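Local coordinates for neural cell adhesion molecule 1 (Homo sapiens, PDB 2HAZ), which probably mediates adhesion of neural cells and carries, in its first fibronectin type III repeat, an alpha-helix critical for N-glycan polysialylation, at residues P7-I12 with V81-L86; K41-R45 with V68-L73. One frame throughout, in Å; residues are numbered along the deposited sequence.

In the fold
Both contacts lie between the two antiparallel sheets of one fibronectin type III sandwich. Contact 1 sets the loop 7-10 and the start of strand 11-17, in the three-stranded sheet, against strand 78-87 of the four-stranded sheet; contact 2 sets strand 39-46 of the latter against strand 67-70, the other outer strand of the former. Their centres are about 13 Å apart. Strands 39-46 and 78-87 are neighbours, linked by a probable backbone bond from Lys41 N to Ala84 O (2.8 Å), with a salt bridge from Arg82 NE to Glu43 OE1 (3.2 Å) beside it. Along the chain, both segments of contact 2 fall between those of contact 1, and helix 59-65 separates them. Together they help close the sandwich on its hydrophobic core.

Contact 1. Residues P7-I12 with V81-L86; sequences PSSPSI and VRLAAL
Pro7, Pro10 and Ile12 pack in turn on Ala85, Leu83 and Val81 as the two segments run roughly antiparallel, 157° apart end to end. Apolar contact dominates. The Pro7 ring meets the Ala85 methyl with its CB, 3.8 Å from Ala85 CB, while its CG and CD lie near the Ala85 carbonyl oxygen. Pro10 lies over the backbone: its CD is 3.4 Å from Leu83 O, and its CG is 4.1 Å from Leu83 CB. In Ile12, CG1 stands beside the backbone N (chi1 -62°) and chi2 is extended, which carries CD1 to 3.5 Å from Val81 O and 4.0 Å from Val81 CG1. Tyr40 and Phe26 extend this apolar layer, touching Pro10 and Leu83 respectively.

Polar linkage is indirect. Water 1 gives a hydrogen to Ser8 O at 2.9 Å and accepts one from Ala85 N, also at 2.9 Å, bridging the segments, while Ser8 OG bonds elsewhere, to Ala31 N. The backbones share no direct hydrogen bond here. The chemistry is that of a loop and the start of strand 11-17 packed on the inner face of strand 78-87: the proline rings offer carbon surface but no N-H, and one water serves Ser8 O and Ala85 N.

Contact 2. Residues K41-R45 with V68-L73; sequences KAEWR and VTIVGL
The Trp44 indole lies against Ile70, whose CB stands over one face of the six-membered ring, 4.1 Å from its centroid and 11° off the normal, a CH-pi contact. Ile70 CG2 presses near the same ring's margin, 3.6 Å from both Trp44 CE3 and CZ3. With chi1 62°, Trp44 CG sits between its own backbone N and carbonyl carbon, which lays the indole against Ile70. Leu73 CD2 approaches the five-membered ring obliquely, 3.6 Å from Trp44 CD1, and completes the tight part.

Away from the indole the packing is looser. Two residues earlier in strand 39-46, Ala42 CB touches Ile70 CG2 at 4.1 Å, and Val68 CG2 lies 4.5 Å from Ala42 CB. On the wetter side, the side chain of exposed Val71 leaves its CA away from strand 39-46, its carbonyl O is 3.7 Å from Trp44 CZ2, and its N is buried with no partner in the model. Water 2, in the plane of the indole, accepts from Trp44 NE1 at 2.9 Å and donates to Gly72 O, joining ring and loop. An alanine in place of Trp44 would probably leave Ile70 and Leu73 without their aromatic partner and water 2 without its indole donor.

Phe100, on strand 90-101, also touches Ile70 and Leu73. With the axes of 41-45 and 68-70 8.9 Å apart and 32° off parallel, this is packing across the core of a fibronectin type III beta sandwich, a buried tryptophan of the four-stranded sheet reaching strand 67-70 of the other and the loop after it.

Contact 1. Residues P7-I12 with V81-L86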
loop_
_atom_site.group_PDB
_atom_site.type_symbol
_atom_site.label_atom_id
_atom_site.label_comp_id
_atom_site.label_asym_id
_atom_site.label_seq_id
_atom_site.Cartn_x
_atom_site.Cartn_y
_atom_site.Cartn_z
ATOM N N PRO A 7 -3.408 -13.450 2.999
ATOM C CA PRO A 7 -3.916 -12.495 4.002
ATOM C C PRO A 7 -5.189 -11.739 3.610
ATOM O O PRO A 7 -5.506 -11.592 2.417
ATOM C CB PRO A 7 -2.761 -11.501 4.157
ATOM C CG PRO A 7 -1.553 -12.221 3.649
ATOM C CD PRO A 7 -2.071 -13.050 2.520
ATOM N N SER A 8 -5.909 -11.242 4.609
ATOM C CA SER A 8 -7.025 -10.345 4.333
ATOM C C SER A 8 -6.429 -8.971 4.026
ATOM O O SER A 8 -5.200 -8.805 4.064
ATOM C CB SER A 8 -8.002 -10.267 5.515
ATOM O OG SER A 8 -7.397 -9.647 6.634
ATOM N N SER A 9 -7.282 -7.990 3.741
ATOM C CA SER A 9 -6.781 -6.710 3.223
ATOM C C SER A 9 -6.225 -5.826 4.321
ATOM O O SER A 9 -6.774 -5.807 5.432
ATOM C CB SER A 9 -7.858 -5.969 2.438
ATOM O OG SER A 9 -8.981 -5.708 3.247
ATOM N N PRO A 10 -5.128 -5.103 4.021
ATOM C CA PRO A 10 -4.693 -4.024 4.905
ATOM C C PRO A 10 -5.720 -2.897 4.826
ATOM O O PRO A 10 -6.557 -2.899 3.919
ATOM C CB PRO A 10 -3.346 -3.590 4.307
ATOM C CG PRO A 10 -2.959 -4.672 3.364
ATOM C CD PRO A 10 -4.229 -5.240 2.859
ATOM N N SER A 11 -5.674 -1.971 5.780
ATOM C CA SER A 11 -6.527 -0.778 5.746
ATOM C C SER A 11 -5.636 0.438 5.637
ATOM O O SER A 11 -4.685 0.545 6.392
ATOM C CB SER A 11 -7.345 -0.650 7.043
ATOM O OG SER A 11 -8.488 -1.471 7.027
ATOM N N ILE A 12 -5.957 1.354 4.723
ATOM C CA ILE A 12 -5.275 2.655 4.655
ATOM C C ILE A 12 -6.002 3.685 5.535
ATOM O O ILE A 12 -7.184 3.977 5.340
ATOM C CB ILE A 12 -5.105 3.173 3.192
ATOM C CG1 ILE A 12 -4.229 2.217 2.355
ATOM C CG2 ILE A 12 -4.497 4.578 3.182
ATOM C CD1 ILE A 12 -4.170 2.532 0.841
ATOM N N VAL A 81 -4.108 5.037 -4.372
ATOM C CA VAL A 81 -3.182 4.029 -3.838
ATOM C C VAL A 81 -3.957 2.916 -3.117
ATOM O O VAL A 81 -5.019 3.144 -2.535
ATOM C CB VAL A 81 -2.094 4.662 -2.930
ATOM C CG1 VAL A 81 -2.673 5.293 -1.681
ATOM C CG2 VAL A 81 -0.996 3.656 -2.570
ATOM N N ARG A 82 -3.431 1.704 -3.232
ATOM C CA ARG A 82 -3.939 0.542 -2.508
ATOM C C ARG A 82 -2.748 -0.325 -2.067
ATOM O O ARG A 82 -1.639 -0.190 -2.610
ATOM C CB ARG A 82 -4.915 -0.230 -3.405
ATOM C CG ARG A 82 -4.289 -0.821 -4.661
ATOM C CD ARG A 82 -5.333 -1.067 -5.755
ATOM N NE ARG A 82 -4.839 -2.090 -6.670
ATOM C CZ ARG A 82 -5.521 -2.631 -7.679
ATOM N NH1 ARG A 82 -6.774 -2.278 -7.937
ATOM N NH2 ARG A 82 -4.930 -3.546 -8.431
ATOM N N LEU A 83 -2.995 -1.176 -1.071
ATOM C CA LEU A 83 -1.996 -2.032 -0.441
ATOM C C LEU A 83 -2.493 -3.455 -0.361
ATOM O O LEU A 83 -3.667 -3.688 -0.087
ATOM C CB LEU A 83 -1.747 -1.605 0.999
ATOM C CG LEU A 83 -0.885 -0.407 1.367
ATOM C CD1 LEU A 83 -0.797 -0.421 2.879
ATOM C CD2 LEU A 83 0.512 -0.507 0.761
ATOM N N ALA A 84 -1.564 -4.384 -0.537
ATOM C CA ALA A 84 -1.794 -5.817 -0.326
ATOM C C ALA A 84 -0.628 -6.390 0.469
ATOM O O ALA A 84 0.509 -5.927 0.334
ATOM C CB ALA A 84 -1.925 -6.529 -1.651
ATOM N N ALA A 85 -0.938 -7.371 1.321
ATOM C CA ALA A 85 0.041 -8.147 2.067
ATOM C C ALA A 85 0.373 -9.418 1.313
ATOM O O ALA A 85 -0.510 -10.065 0.718
ATOM C CB ALA A 85 -0.489 -8.515 3.449
ATOM N N LEU A 86 1.649 -9.760 1.342
ATOM C CA LEU A 86 2.136 -11.014 0.792
ATOM C C LEU A 86 2.468 -11.968 1.934
ATOM O O LEU A 86 3.218 -11.591 2.849
ATOM C CB LEU A 86 3.408 -10.774 -0.028
ATOM C CG LEU A 86 4.038 -11.962 -0.758
ATOM C CD1 LEU A 86 3.279 -12.303 -2.044
ATOM C CD2 LEU A 86 5.463 -11.631 -1.081
HETATM O O HOH W 1 -3.588 -8.402 1.731
#

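Contact 2. Residues K41-R45 with V68-L73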
loop_
_atom_site.group_PDB
_atom_site.type_symbol
_atom_site.label_atom_id
_atom_site.label_comp_id
_atom_site.label_asym_id
_atom_site.label_seq_id
_atom_site.Cartn_x
_atom_site.Cartn_y
_atom_site.Cartn_z
ATOM N N LYS A 41 2.824 -4.883 -0.771
ATOM C CA LYS A 41 2.898 -4.288 -2.097
ATOM C C LYS A 41 2.008 -3.052 -2.129
ATOM O O LYS A 41 0.816 -3.127 -1.831
ATOM C CB LYS A 41 2.465 -5.298 -3.161
ATOM C CG LYS A 41 2.686 -4.835 -4.602
ATOM C CD LYS A 41 2.050 -5.849 -5.541
ATOM C CE LYS A 41 2.408 -5.637 -6.974
ATOM N NZ LYS A 41 1.677 -6.666 -7.799
ATOM N N ALA A 42 2.603 -1.913 -2.467
ATOM C CA ALA A 42 1.828 -0.722 -2.789
ATOM C C ALA A 42 1.703 -0.583 -4.293
ATOM O O ALA A 42 2.688 -0.714 -5.010
ATOM C CB ALA A 42 2.484 0.534 -2.218
ATOM N N GLU A 43 0.484 -0.328 -4.748
ATOM C CA GLU A 43 0.190 0.034 -6.130
ATOM C C GLU A 43 -0.449 1.423 -6.162
ATOM O O GLU A 43 -1.370 1.710 -5.374
ATOM C CB GLU A 43 -0.761 -0.991 -6.751
ATOM C CG GLU A 43 -0.271 -2.429 -6.647
ATOM C CD GLU A 43 -1.242 -3.411 -7.259
ATOM O OE1 GLU A 43 -2.149 -3.888 -6.534
ATOM O OE2 GLU A 43 -1.099 -3.698 -8.474
ATOM N N TRP A 44 0.022 2.285 -7.065
ATOM C CA TRP A 44 -0.570 3.633 -7.187
ATOM C C TRP A 44 -0.720 4.020 -8.645
ATOM O O TRP A 44 0.013 3.522 -9.507
ATOM C CB TRP A 44 0.234 4.696 -6.412
ATOM C CG TRP A 44 1.658 4.885 -6.880
ATOM C CD1 TRP A 44 2.116 5.793 -7.798
ATOM C CD2 TRP A 44 2.798 4.119 -6.473
ATOM N NE1 TRP A 44 3.482 5.665 -7.948
ATOM C CE2 TRP A 44 3.924 4.651 -7.139
ATOM C CE3 TRP A 44 2.986 3.071 -5.560
ATOM C CZ2 TRP A 44 5.219 4.125 -6.970
ATOM C CZ3 TRP A 44 4.279 2.557 -5.377
ATOM C CH2 TRP A 44 5.375 3.095 -6.074
ATOM N N ARG A 45 -1.672 4.905 -8.916
ATOM C CA ARG A 45 -1.804 5.472 -10.256
ATOM C C ARG A 45 -2.456 6.847 -10.209
ATOM O O ARG A 45 -3.323 7.113 -9.356
ATOM C CB ARG A 45 -2.592 4.538 -11.172
ATOM C CG ARG A 45 -3.961 4.201 -10.698
ATOM C CD ARG A 45 -4.922 3.779 -11.820
ATOM N NE ARG A 45 -6.265 3.755 -11.238
ATOM C CZ ARG A 45 -7.217 4.665 -11.456
ATOM N NH1 ARG A 45 -7.022 5.673 -12.308
ATOM N NH2 ARG A 45 -8.387 4.548 -10.829
ATOM N N VAL A 68 4.228 3.003 4.620
ATOM C CA VAL A 68 5.103 2.808 3.482
ATOM C C VAL A 68 5.186 4.132 2.700
ATOM O O VAL A 68 4.205 4.906 2.639
ATOM C CB VAL A 68 4.670 1.614 2.581
ATOM C CG1 VAL A 68 4.755 0.304 3.352
ATOM C CG2 VAL A 68 3.269 1.822 1.988
ATOM N N THR A 69 6.355 4.389 2.122
ATOM C CA THR A 69 6.604 5.623 1.389
ATOM C C THR A 69 6.623 5.361 -0.091
ATOM O O THR A 69 7.466 4.613 -0.591
ATOM C CB THR A 69 7.959 6.277 1.745
ATOM O OG1 THR A 69 8.057 6.463 3.156
ATOM C CG2 THR A 69 8.081 7.640 1.047
ATOM N N ILE A 70 5.711 6.011 -0.794
ATOM C CA ILE A 70 5.696 5.927 -2.234
ATOM C C ILE A 70 6.473 7.110 -2.809
ATOM O O ILE A 70 6.513 8.219 -2.226
ATOM C CB ILE A 70 4.255 5.772 -2.808
ATOM C CG1 ILE A 70 3.369 6.961 -2.436
ATOM C CG2 ILE A 70 3.609 4.440 -2.326
ATOM C CD1 ILE A 70 1.885 6.786 -2.812
ATOM N N VAL A 71 7.114 6.853 -3.941
ATOM C CA VAL A 71 8.083 7.772 -4.546
ATOM C C VAL A 71 7.802 8.014 -6.026
ATOM O O VAL A 71 6.904 7.406 -6.614
ATOM C CB VAL A 71 9.544 7.220 -4.434
ATOM C CG1 VAL A 71 9.996 7.119 -2.986
ATOM C CG2 VAL A 71 9.660 5.872 -5.140
ATOM N N GLY A 72 8.578 8.914 -6.619
ATOM C CA GLY A 72 8.519 9.169 -8.053
ATOM C C GLY A 72 7.205 9.734 -8.547
ATOM O O GLY A 72 6.829 9.522 -9.714
ATOM N N LEU A 73 6.522 10.467 -7.671
ATOM C CA LEU A 73 5.252 11.088 -7.993
ATOM C C LEU A 73 5.495 12.451 -8.633
ATOM O O LEU A 73 6.573 13.047 -8.487
ATOM C CB LEU A 73 4.379 11.245 -6.747
ATOM C CG LEU A 73 4.142 10.003 -5.871
ATOM C CD1 LEU A 73 3.461 10.413 -4.581
ATOM C CD2 LEU A 73 3.313 8.964 -6.637
HETATM O O HOH W 2 4.824 7.329 -9.894
#